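Local coordinates for protein 2-dehydropantoate 2-reductase, putative (Enterococcus faecalis, PDB 2EW2) that probably catalyses the NADPH-dependent reduction of 2-dehydropantoate (ketopantoate) to (R)-pantoate, a step in pantothenate biosynthesis, at residues Q95-L107 against L117-T131. Sequence-based numbering, arbitrary orientation. Where two conformers were deposited one is given.
Sequences QPMITEKTYVLCL and LEKYVPKENILVGIT
In the beta-alpha-beta unit of the Rossmann-type domain, strands 103-106 and 126-131 pair in parallel, with segment axes 26° apart; short helix 114-117 and the loop after it form the connection. Four backbone bonds set the register: Val104 N to Asn125 O, Leu127 N to Val104 O, Cys106 N to Leu127 O (2.9 Å) and Gly129 N to Cys106 O. Asn125, just before strand 126-131, also bonds through its side chain. ND2 donates to Glu100 O and, straighter, to Thr102 O, both at 2.9 Å; both acceptors lie near the amide plane, while ND2 stands above each carbonyl plane. This double grip fixes the amide's rotation and ties down the type I turn Thr99-Thr102. The amide stacks on the Tyr103 ring, planes 11° apart, and Asn125 CB makes a CH-pi contact over the ring face, 3.7 Å from the centroid. Phe163 also stacks on this tyrosine. On the crossover side, Val104 CG1 (chi1 56°) meets Ile126 CG1 (3.8 Å) and Val121 CG1, placing CG2 anti to the backbone N, against Leu117 CD1, which also touches Cys106 CB (3.7 Å). Phe91 packs against Val104 and Leu117. On the other face, with Leu127, Leu105 CD1 lies 3.6 Å from Gly129 N; past the strand, Leu107 CD2 sits 3.6 Å from Gly129 C.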
ATOM      1  N   GLN B  95      31.888 -18.397  -9.767  1.00 22.48           N
ATOM      2  CA  GLN B  95      31.851 -19.759  -9.218  1.00 22.59           C
ATOM      3  C   GLN B  95      33.099 -20.625  -9.435  1.00 22.23           C
ATOM      4  O   GLN B  95      33.516 -21.295  -8.498  1.00 21.54           O
ATOM      5  CB  GLN B  95      30.642 -20.532  -9.738  1.00 22.78           C
ATOM      6  CG  GLN B  95      29.395 -20.249  -8.954  1.00 25.03           C
ATOM      7  CD  GLN B  95      28.270 -21.172  -9.344  1.00 25.22           C
ATOM      8  OE1 GLN B  95      27.866 -22.019  -8.556  1.00 26.38           O
ATOM      9  NE2 GLN B  95      27.760 -21.012 -10.565  1.00 22.74           N
ATOM     10  N   PRO B  96      33.685 -20.636 -10.657  1.00 21.89           N
ATOM     11  CA  PRO B  96      34.916 -21.441 -10.801  1.00 23.16           C
ATOM     12  C   PRO B  96      36.038 -21.104  -9.799  1.00 24.09           C
ATOM     13  O   PRO B  96      36.938 -21.924  -9.583  1.00 23.21           O
ATOM     14  CB  PRO B  96      35.371 -21.148 -12.244  1.00 22.85           C
ATOM     15  CG  PRO B  96      34.119 -20.747 -12.956  1.00 23.01           C
ATOM     16  CD  PRO B  96      33.297 -20.007 -11.931  1.00 21.90           C
HETATM   17  N   MSE B  97      35.969 -19.933  -9.162  1.00 24.56           N
HETATM   18  CA  MSE B  97      37.014 -19.528  -8.221  1.00 26.91           C
HETATM   19  C   MSE B  97      36.667 -19.879  -6.786  1.00 24.61           C
HETATM   20  O   MSE B  97      37.468 -19.656  -5.879  1.00 23.80           O
HETATM   21  CB  MSE B  97      37.315 -18.026  -8.345  1.00 26.09           C
HETATM   22  CG  MSE B  97      37.753 -17.637  -9.739  1.00 29.36           C
HETATM   23 SE   MSE B  97      38.031 -15.692  -9.870  0.85 34.97          SE
HETATM   24  CE  MSE B  97      39.854 -15.583  -9.145  1.00 33.22           C
ATOM     25  N   ILE B  98      35.480 -20.445  -6.600  1.00 23.61           N
ATOM     26  CA  ILE B  98      34.964 -20.769  -5.280  1.00 23.10           C
ATOM     27  C   ILE B  98      35.148 -22.262  -4.985  1.00 23.08           C
ATOM     28  O   ILE B  98      34.843 -23.103  -5.828  1.00 23.60           O
ATOM     29  CB  ILE B  98      33.444 -20.397  -5.157  1.00 22.67           C
ATOM     30  CG1 ILE B  98      33.241 -18.897  -5.394  1.00 22.93           C
ATOM     31  CG2 ILE B  98      32.872 -20.814  -3.790  1.00 22.08           C
ATOM     32  CD1 ILE B  98      31.765 -18.473  -5.609  1.00 23.02           C
ATOM     33  N   THR B  99      35.667 -22.571  -3.802  1.00 23.09           N
ATOM     34  CA  THR B  99      35.623 -23.935  -3.262  1.00 23.20           C
ATOM     35  C   THR B  99      34.797 -23.913  -1.980  1.00 24.19           C
ATOM     36  O   THR B  99      34.322 -22.841  -1.548  1.00 23.75           O
ATOM     37  CB  THR B  99      37.030 -24.487  -2.925  1.00 22.97           C
ATOM     38  OG1 THR B  99      37.520 -23.895  -1.710  1.00 21.81           O
ATOM     39  CG2 THR B  99      38.019 -24.233  -4.054  1.00 23.01           C
ATOM     40  N   GLU B 100      34.681 -25.087  -1.351  1.00 24.38           N
ATOM     41  CA  GLU B 100      34.050 -25.246  -0.049  1.00 25.36           C
ATOM     42  C   GLU B 100      34.711 -24.389   1.018  1.00 24.94           C
ATOM     43  O   GLU B 100      34.079 -24.074   2.015  1.00 24.43           O
ATOM     44  CB  GLU B 100      34.114 -26.720   0.396  1.00 26.15           C
ATOM     45  CG  GLU B 100      35.386 -27.438  -0.098  1.00 30.55           C
ATOM     46  CD  GLU B 100      35.738 -28.664   0.710  1.00 36.74           C
ATOM     47  OE1 GLU B 100      34.812 -29.332   1.231  1.00 37.66           O
ATOM     48  OE2 GLU B 100      36.956 -28.952   0.825  1.00 40.63           O
ATOM     49  N   LYS B 101      35.985 -24.040   0.826  1.00 24.88           N
ATOM     50  CA  LYS B 101      36.726 -23.236   1.806  1.00 25.68           C
ATOM     51  C   LYS B 101      36.702 -21.716   1.516  1.00 24.06           C
ATOM     52  O   LYS B 101      37.288 -20.941   2.256  1.00 24.35           O
ATOM     53  CB  LYS B 101      38.181 -23.738   1.945  1.00 26.14           C
ATOM     54  CG  LYS B 101      38.309 -25.222   2.409  1.00 28.49           C
ATOM     55  CD  LYS B 101      39.789 -25.625   2.580  1.00 29.38           C
ATOM     56  CE  LYS B 101      39.975 -27.026   3.235  1.00 33.80           C
ATOM     57  NZ  LYS B 101      39.278 -27.185   4.568  1.00 37.97           N
ATOM     58  N   THR B 102      36.039 -21.299   0.442  1.00 22.01           N
ATOM     59  CA  THR B 102      35.974 -19.891   0.078  1.00 20.48           C
ATOM     60  C   THR B 102      34.971 -19.115   0.934  1.00 20.44           C
ATOM     61  O   THR B 102      33.853 -19.566   1.123  1.00 20.39           O
ATOM     62  CB  THR B 102      35.649 -19.716  -1.406  1.00 20.11           C
ATOM     63  OG1 THR B 102      36.610 -20.436  -2.185  1.00 18.96           O
ATOM     64  CG2 THR B 102      35.728 -18.250  -1.790  1.00 19.05           C
ATOM     65  N   TYR B 103      35.394 -17.965   1.460  1.00 19.90           N
ATOM     66  CA  TYR B 103      34.522 -17.061   2.195  1.00 19.76           C
ATOM     67  C   TYR B 103      34.230 -15.837   1.347  1.00 19.23           C
ATOM     68  O   TYR B 103      35.003 -15.492   0.449  1.00 18.71           O
ATOM     69  CB  TYR B 103      35.186 -16.619   3.504  1.00 20.86           C
ATOM     70  CG  TYR B 103      35.125 -17.648   4.615  1.00 22.90           C
ATOM     71  CD1 TYR B 103      35.903 -18.816   4.573  1.00 22.39           C
ATOM     72  CD2 TYR B 103      34.302 -17.438   5.740  1.00 23.75           C
ATOM     73  CE1 TYR B 103      35.841 -19.759   5.634  1.00 24.15           C
ATOM     74  CE2 TYR B 103      34.240 -18.356   6.777  1.00 23.49           C
ATOM     75  CZ  TYR B 103      35.016 -19.502   6.727  1.00 23.26           C
ATOM     76  OH  TYR B 103      34.916 -20.403   7.768  1.00 26.15           O
ATOM     77  N   VAL B 104      33.095 -15.197   1.605  1.00 18.19           N
ATOM     78  CA  VAL B 104      32.786 -13.913   0.964  1.00 18.17           C
ATOM     79  C   VAL B 104      32.532 -12.854   2.051  1.00 17.75           C
ATOM     80  O   VAL B 104      31.878 -13.126   3.085  1.00 17.11           O
ATOM     81  CB  VAL B 104      31.578 -14.021  -0.040  1.00 18.81           C
ATOM     82  CG1 VAL B 104      30.344 -14.569   0.669  1.00 19.38           C
ATOM     83  CG2 VAL B 104      31.247 -12.652  -0.687  1.00 18.41           C
ATOM     84  N   LEU B 105      33.093 -11.670   1.834  1.00 17.86           N
ATOM     85  CA  LEU B 105      32.830 -10.511   2.673  1.00 17.69           C
ATOM     86  C   LEU B 105      31.989  -9.555   1.846  1.00 18.47           C
ATOM     87  O   LEU B 105      32.471  -8.961   0.875  1.00 18.36           O
ATOM     88  CB  LEU B 105      34.122  -9.806   3.128  1.00 18.24           C
ATOM     89  CG  LEU B 105      33.921  -8.463   3.864  1.00 17.39           C
ATOM     90  CD1 LEU B 105      33.120  -8.632   5.179  1.00 16.79           C
ATOM     91  CD2 LEU B 105      35.238  -7.731   4.108  1.00 17.72           C
ATOM     92  N   CYS B 106      30.723  -9.429   2.222  1.00 19.64           N
ATOM     93  CA  CYS B 106      29.795  -8.584   1.486  1.00 20.33           C
ATOM     94  C   CYS B 106      29.874  -7.171   2.027  1.00 20.66           C
ATOM     95  O   CYS B 106      29.598  -6.945   3.205  1.00 19.69           O
ATOM     96  CB  CYS B 106      28.372  -9.117   1.608  1.00 21.41           C
ATOM     97  SG  CYS B 106      27.177  -8.164   0.628  1.00 22.37           S
ATOM     98  N   LEU B 107      30.262  -6.228   1.161  1.00 20.53           N
ATOM     99  CA  LEU B 107      30.364  -4.824   1.559  1.00 20.94           C
ATOM    100  C   LEU B 107      29.270  -3.927   0.982  1.00 21.67           C
ATOM    101  O   LEU B 107      29.339  -2.713   1.116  1.00 22.12           O
ATOM    102  CB  LEU B 107      31.744  -4.250   1.226  1.00 20.32           C
ATOM    103  CG  LEU B 107      32.923  -4.933   1.935  1.00 20.36           C
ATOM    104  CD1 LEU B 107      34.216  -4.215   1.580  1.00 18.46           C
ATOM    105  CD2 LEU B 107      32.715  -4.919   3.427  1.00 18.05           C
ATOM    106  N   LEU B 117      24.148 -14.651  -2.255  1.00 22.90           N
ATOM    107  CA  LEU B 117      25.503 -15.181  -2.094  1.00 23.60           C
ATOM    108  C   LEU B 117      25.485 -16.660  -1.731  1.00 24.51           C
ATOM    109  O   LEU B 117      26.301 -17.429  -2.246  1.00 24.31           O
ATOM    110  CB  LEU B 117      26.319 -14.350  -1.071  1.00 22.73           C
ATOM    111  CG  LEU B 117      26.612 -12.889  -1.459  1.00 22.27           C
ATOM    112  CD1 LEU B 117      27.257 -12.088  -0.324  1.00 20.04           C
ATOM    113  CD2 LEU B 117      27.475 -12.826  -2.724  1.00 21.78           C
ATOM    114  N   GLU B 118      24.539 -17.064  -0.885  1.00 25.82           N
ATOM    115  CA  GLU B 118      24.487 -18.451  -0.405  1.00 28.46           C
ATOM    116  C   GLU B 118      24.180 -19.483  -1.507  1.00 28.03           C
ATOM    117  O   GLU B 118      24.372 -20.679  -1.312  1.00 27.77           O
ATOM    118  CB  GLU B 118      23.565 -18.609   0.817  1.00 28.55           C
ATOM    119  CG  GLU B 118      22.082 -18.728   0.497  1.00 31.13           C
ATOM    120  CD  GLU B 118      21.200 -18.767   1.751  1.00 33.17           C
ATOM    121  OE1 GLU B 118      21.700 -19.205   2.827  1.00 36.41           O
ATOM    122  OE2 GLU B 118      20.001 -18.360   1.659  1.00 37.41           O
ATOM    123  N   LYS B 119      23.734 -19.005  -2.669  1.00 27.96           N
ATOM    124  CA  LYS B 119      23.589 -19.862  -3.839  1.00 28.06           C
ATOM    125  C   LYS B 119      24.940 -20.320  -4.382  1.00 28.23           C
ATOM    126  O   LYS B 119      25.025 -21.347  -5.052  1.00 27.96           O
ATOM    127  CB  LYS B 119      22.833 -19.120  -4.939  1.00 28.68           C
ATOM    128  CG  LYS B 119      21.399 -18.762  -4.588  1.00 29.68           C
ATOM    129  CD  LYS B 119      20.577 -18.615  -5.857  1.00 33.33           C
ATOM    130  CE  LYS B 119      20.787 -17.280  -6.502  1.00 33.78           C
ATOM    131  NZ  LYS B 119      20.145 -17.242  -7.855  1.00 36.42           N
ATOM    132  N   TYR B 120      25.991 -19.548  -4.090  1.00 27.58           N
ATOM    133  CA  TYR B 120      27.283 -19.710  -4.740  1.00 27.97           C
ATOM    134  C   TYR B 120      28.411 -20.012  -3.763  1.00 27.75           C
ATOM    135  O   TYR B 120      29.395 -20.645  -4.127  1.00 27.86           O
ATOM    136  CB  TYR B 120      27.601 -18.460  -5.575  1.00 27.40           C
ATOM    137  CG  TYR B 120      26.492 -18.140  -6.550  1.00 28.89           C
ATOM    138  CD1 TYR B 120      25.738 -16.973  -6.429  1.00 26.37           C
ATOM    139  CD2 TYR B 120      26.156 -19.038  -7.561  1.00 28.14           C
ATOM    140  CE1 TYR B 120      24.713 -16.682  -7.334  1.00 27.83           C
ATOM    141  CE2 TYR B 120      25.115 -18.775  -8.444  1.00 28.37           C
ATOM    142  CZ  TYR B 120      24.405 -17.591  -8.328  1.00 28.35           C
ATOM    143  OH  TYR B 120      23.389 -17.320  -9.224  1.00 29.98           O
ATOM    144  N   VAL B 121      28.247 -19.551  -2.525  1.00 27.91           N
ATOM    145  CA  VAL B 121      29.233 -19.698  -1.464  1.00 28.32           C
ATOM    146  C   VAL B 121      28.508 -20.397  -0.327  1.00 28.17           C
ATOM    147  O   VAL B 121      27.342 -20.080  -0.062  1.00 28.00           O
ATOM    148  CB  VAL B 121      29.760 -18.300  -0.981  1.00 28.36           C
ATOM    149  CG1 VAL B 121      30.812 -18.444   0.109  1.00 28.76           C
ATOM    150  CG2 VAL B 121      30.334 -17.471  -2.158  1.00 28.63           C
ATOM    151  N   PRO B 122      29.177 -21.347   0.361  1.00 28.03           N
ATOM    152  CA  PRO B 122      28.498 -21.995   1.479  1.00 27.67           C
ATOM    153  C   PRO B 122      27.988 -20.954   2.483  1.00 27.60           C
ATOM    154  O   PRO B 122      28.716 -20.018   2.809  1.00 26.74           O
ATOM    155  CB  PRO B 122      29.612 -22.834   2.123  1.00 28.26           C
ATOM    156  CG  PRO B 122      30.598 -23.074   1.026  1.00 27.73           C
ATOM    157  CD  PRO B 122      30.557 -21.853   0.178  1.00 28.56           C
ATOM    158  N   LYS B 123      26.759 -21.121   2.975  0.50 27.47           N
ATOM    159  CA  LYS B 123      26.139 -20.134   3.885  0.50 27.37           C
ATOM    160  C   LYS B 123      26.966 -19.875   5.147  0.50 26.78           C
ATOM    161  O   LYS B 123      26.941 -18.771   5.696  0.50 26.67           O
ATOM    162  CB  LYS B 123      24.697 -20.544   4.248  0.50 27.78           C
ATOM    163  CG  LYS B 123      23.878 -19.473   5.001  0.50 28.18           C
ATOM    164  CD  LYS B 123      22.472 -19.983   5.412  0.50 28.23           C
ATOM    165  CE  LYS B 123      21.537 -18.821   5.802  0.50 28.06           C
ATOM    166  NZ  LYS B 123      20.102 -19.223   5.899  0.50 30.03           N
ATOM    167  N   GLU B 124      27.725 -20.884   5.580  1.00 26.17           N
ATOM    168  CA  GLU B 124      28.560 -20.775   6.788  1.00 24.96           C
ATOM    169  C   GLU B 124      29.752 -19.830   6.610  1.00 23.00           C
ATOM    170  O   GLU B 124      30.367 -19.387   7.599  1.00 22.01           O
ATOM    171  CB  GLU B 124      29.092 -22.170   7.179  1.00 25.51           C
ATOM    172  CG  GLU B 124      28.023 -23.186   7.583  1.00 29.88           C
ATOM    173  CD  GLU B 124      27.417 -23.931   6.407  1.00 33.80           C
ATOM    174  OE1 GLU B 124      27.915 -23.801   5.258  1.00 34.30           O
ATOM    175  OE2 GLU B 124      26.431 -24.658   6.647  1.00 37.07           O
ATOM    176  N   ASN B 125      30.072 -19.545   5.347  1.00 20.94           N
ATOM    177  CA  ASN B 125      31.279 -18.810   4.965  1.00 19.82           C
ATOM    178  C   ASN B 125      30.979 -17.381   4.542  1.00 18.85           C
ATOM    179  O   ASN B 125      31.786 -16.745   3.879  1.00 18.53           O
ATOM    180  CB  ASN B 125      31.995 -19.506   3.781  1.00 19.56           C
ATOM    181  CG  ASN B 125      32.488 -20.911   4.101  1.00 21.07           C
ATOM    182  OD1 ASN B 125      32.266 -21.438   5.193  1.00 20.90           O
ATOM    183  ND2 ASN B 125      33.143 -21.539   3.115  1.00 19.90           N
ATOM    184  N   ILE B 126      29.814 -16.870   4.907  1.00 18.65           N
ATOM    185  CA  ILE B 126      29.466 -15.513   4.525  1.00 18.21           C
ATOM    186  C   ILE B 126      29.703 -14.528   5.667  1.00 17.73           C
ATOM    187  O   ILE B 126      29.193 -14.712   6.788  1.00 17.43           O
ATOM    188  CB  ILE B 126      28.003 -15.427   4.010  1.00 18.82           C
ATOM    189  CG1 ILE B 126      27.820 -16.365   2.801  1.00 17.52           C
ATOM    190  CG2 ILE B 126      27.651 -13.964   3.623  1.00 18.36           C
ATOM    191  CD1 ILE B 126      26.369 -16.541   2.419  1.00 19.09           C
ATOM    192  N   LEU B 127      30.471 -13.487   5.360  1.00 16.97           N
ATOM    193  CA  LEU B 127      30.736 -12.380   6.293  1.00 17.45           C
ATOM    194  C   LEU B 127      30.081 -11.120   5.757  1.00 17.65           C
ATOM    195  O   LEU B 127      29.949 -10.947   4.535  1.00 18.28           O
ATOM    196  CB  LEU B 127      32.248 -12.115   6.413  1.00 17.27           C
ATOM    197  CG  LEU B 127      33.219 -13.305   6.484  1.00 17.23           C
ATOM    198  CD1 LEU B 127      34.691 -12.858   6.492  1.00 16.28           C
ATOM    199  CD2 LEU B 127      32.912 -14.158   7.678  1.00 16.62           C
ATOM    200  N   VAL B 128      29.698 -10.220   6.651  1.00 17.26           N
ATOM    201  CA  VAL B 128      29.135  -8.945   6.201  1.00 18.23           C
ATOM    202  C   VAL B 128      29.970  -7.821   6.792  1.00 18.77           C
ATOM    203  O   VAL B 128      30.457  -7.932   7.909  1.00 18.39           O
ATOM    204  CB  VAL B 128      27.619  -8.846   6.564  1.00 18.29           C
ATOM    205  CG1 VAL B 128      27.382  -9.017   8.066  1.00 18.52           C
ATOM    206  CG2 VAL B 128      27.009  -7.573   6.045  1.00 20.60           C
ATOM    207  N   GLY B 129      30.164  -6.749   6.043  1.00 19.00           N
ATOM    208  CA  GLY B 129      30.872  -5.628   6.634  1.00 19.89           C
ATOM    209  C   GLY B 129      30.426  -4.276   6.143  1.00 20.23           C
ATOM    210  O   GLY B 129      29.627  -4.168   5.211  1.00 20.10           O
ATOM    211  N   ILE B 130      30.960  -3.250   6.784  1.00 21.18           N
ATOM    212  CA  ILE B 130      30.674  -1.878   6.422  1.00 22.64           C
ATOM    213  C   ILE B 130      32.033  -1.226   6.241  1.00 22.79           C
ATOM    214  O   ILE B 130      32.907  -1.349   7.108  1.00 22.25           O
ATOM    215  CB  ILE B 130      29.850  -1.160   7.527  1.00 22.92           C
ATOM    216  CG1 ILE B 130      28.505  -1.854   7.733  1.00 23.89           C
ATOM    217  CG2 ILE B 130      29.621   0.324   7.183  1.00 23.85           C
ATOM    218  CD1 ILE B 130      27.832  -1.475   9.037  1.00 26.70           C
ATOM    219  N   THR B 131      32.222  -0.570   5.104  1.00 23.09           N
ATOM    220  CA  THR B 131      33.454   0.172   4.873  1.00 24.51           C
ATOM    221  C   THR B 131      33.218   1.674   5.031  1.00 25.55           C
ATOM    222  O   THR B 131      32.286   2.229   4.448  1.00 25.80           O
ATOM    223  CB  THR B 131      34.113  -0.168   3.514  1.00 24.46           C
ATOM    224  OG1 THR B 131      35.267   0.645   3.344  1.00 24.30           O
ATOM    225  CG2 THR B 131      33.173   0.055   2.328  1.00 23.94           C
TER
HETATM  226  O   HOH W   1      29.575 -22.307  -6.294  1.00 30.28           O
HETATM  227  O   HOH W   2      32.485 -21.099   8.537  1.00 30.77           O
HETATM  228  O   HOH W   3      29.949  -0.811   3.121  1.00 30.79           O